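Local coordinates for protein RNA polymerase ECF-subfamily sigma factor (Streptomyces venezuelae, PDB 6DXO) that directs RNA polymerase to specific promoters as an initiation factor, probably for aerial mycelium formation, and is usually held inactive by an anti-sigma factor until released, at residues A[47-51]-A[68-73]. Residues are numbered along the deposited sequence; the frame is centred on the assembly and turned at random.
Sequences TFLRA and WLVTIA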
# COMPACT_ATOMS: atom_id res chain seq x y z
N THR A 47 -4.57 5.92 5.16
CA THR A 47 -5.34 4.81 5.73
C THR A 47 -4.44 3.95 6.61
O THR A 47 -4.77 3.65 7.75
CB THR A 47 -5.99 3.95 4.64
OG1 THR A 47 -6.99 4.71 3.94
CG2 THR A 47 -6.62 2.71 5.23
N PHE A 48 -3.30 3.54 6.06
CA PHE A 48 -2.38 2.74 6.86
C PHE A 48 -1.81 3.49 8.07
O PHE A 48 -1.63 2.90 9.15
CB PHE A 48 -1.27 2.17 5.98
CG PHE A 48 -1.71 1.01 5.15
CD1 PHE A 48 -2.22 1.20 3.86
CD2 PHE A 48 -1.64 -0.28 5.66
CE1 PHE A 48 -2.64 0.12 3.10
CE2 PHE A 48 -2.05 -1.37 4.90
CZ PHE A 48 -2.56 -1.18 3.62
N LEU A 49 -1.51 4.77 7.88
CA LEU A 49 -0.96 5.56 8.98
C LEU A 49 -1.95 5.67 10.15
O LEU A 49 -1.55 5.66 11.32
CB LEU A 49 -0.51 6.94 8.50
CG LEU A 49 0.82 6.98 7.75
CD1 LEU A 49 1.07 8.36 7.16
CD2 LEU A 49 1.96 6.59 8.68
N ARG A 50 -3.23 5.76 9.83
CA ARG A 50 -4.26 5.84 10.85
C ARG A 50 -4.39 4.52 11.61
O ARG A 50 -4.50 4.50 12.83
CB ARG A 50 -5.61 6.26 10.25
CG ARG A 50 -6.71 6.47 11.25
CD ARG A 50 -6.69 7.88 11.81
NE ARG A 50 -7.16 8.85 10.83
CZ ARG A 50 -8.41 9.30 10.77
NH1 ARG A 50 -9.31 8.86 11.63
NH2 ARG A 50 -8.76 10.19 9.85
N ALA A 51 -4.35 3.41 10.87
CA ALA A 51 -4.45 2.09 11.47
C ALA A 51 -3.29 1.89 12.43
O ALA A 51 -3.45 1.34 13.53
CB ALA A 51 -4.42 1.02 10.40
N TRP A 68 -11.14 -3.44 8.65
CA TRP A 68 -10.87 -2.21 9.38
C TRP A 68 -10.21 -1.18 8.46
O TRP A 68 -10.58 -0.01 8.46
CB TRP A 68 -9.94 -2.52 10.56
CG TRP A 68 -9.73 -1.41 11.52
CD1 TRP A 68 -10.66 -0.49 11.93
CD2 TRP A 68 -8.52 -1.10 12.22
NE1 TRP A 68 -10.09 0.38 12.82
CE2 TRP A 68 -8.78 0.03 13.03
CE3 TRP A 68 -7.24 -1.66 12.22
CZ2 TRP A 68 -7.80 0.61 13.85
CZ3 TRP A 68 -6.26 -1.08 13.02
CH2 TRP A 68 -6.55 0.03 13.84
N LEU A 69 -9.24 -1.64 7.68
CA LEU A 69 -8.58 -0.76 6.72
C LEU A 69 -9.63 -0.15 5.78
O LEU A 69 -9.64 1.03 5.53
CB LEU A 69 -7.54 -1.54 5.92
CG LEU A 69 -6.24 -1.89 6.67
CD1 LEU A 69 -5.35 -2.81 5.83
CD2 LEU A 69 -5.47 -0.63 7.07
N VAL A 70 -10.52 -0.99 5.26
CA VAL A 70 -11.53 -0.53 4.33
C VAL A 70 -12.45 0.52 4.96
O VAL A 70 -12.80 1.54 4.34
CB VAL A 70 -12.32 -1.72 3.74
CG1 VAL A 70 -13.54 -1.22 2.99
CG2 VAL A 70 -11.41 -2.54 2.81
N THR A 71 -12.82 0.29 6.21
CA THR A 71 -13.69 1.23 6.89
C THR A 71 -12.97 2.54 7.19
O THR A 71 -13.58 3.59 7.12
CB THR A 71 -14.34 0.59 8.16
OG1 THR A 71 -13.32 0.13 9.05
CG2 THR A 71 -15.19 -0.59 7.76
N ILE A 72 -11.67 2.47 7.49
CA ILE A 72 -10.87 3.68 7.65
C ILE A 72 -10.76 4.48 6.36
O ILE A 72 -10.88 5.71 6.37
CB ILE A 72 -9.45 3.36 8.17
CG1 ILE A 72 -9.51 2.95 9.65
CG2 ILE A 72 -8.51 4.56 7.98
CD1 ILE A 72 -8.25 2.25 10.13
N ALA A 73 -10.53 3.79 5.24
CA ALA A 73 -10.39 4.47 3.96
C ALA A 73 -11.73 5.11 3.60
O ALA A 73 -11.77 6.22 3.11
CB ALA A 73 -9.94 3.50 2.85
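Thr47 meets segment 68-73 of helix 65-79 with both of its branches. Its CG2 stands anti to the backbone N (chi1 -66° for OG1), which carries the methyl to 3.5 Å from Leu69 O and 3.8 Å from Ile72 CG2. OG1, on the other branch, lies 3.4 Å from Ala73 CB; the CA atoms of Thr47 and Ala73 are the nearest pair across the segments, and a small alanine suits the place. One turn on, three larger side chains converge on the lone methyl of Ala51: Trp68 CZ3 lies 3.8 Å from Ala51 CB, with Leu69 CD2 and Ile72 CD1 close by. Trp68 CH2 comes obliquely to 3.4 Å from Ala51 O. Leu69 sets CD2 over one face of the Phe48 ring and CD1 3.7 Å from Phe48 CE2.

Further out, Phe58 stacks on Trp68, Tyr19 meets Phe48 edge-to-face, and Leu69 and Ala73 reach helix 12-31, so the contact belongs to the helical core of sigma region 2. Phe48 also packs on Leu70 of the other chain of the complex. Thr47 OG1 is hydrogen-bonded to the O of Leu43, a residue of the probable polymerase-core-binding motif. A glycine at Thr47 would probably leave a gap beside Ile72 and Ala73 and deprive Leu43 O of its hydroxyl partner. With no hydrogen bond between them, the two segments, inclined at 116°, rely on shape and apolar burial, and the threonine hydroxyl is satisfied within its own helix.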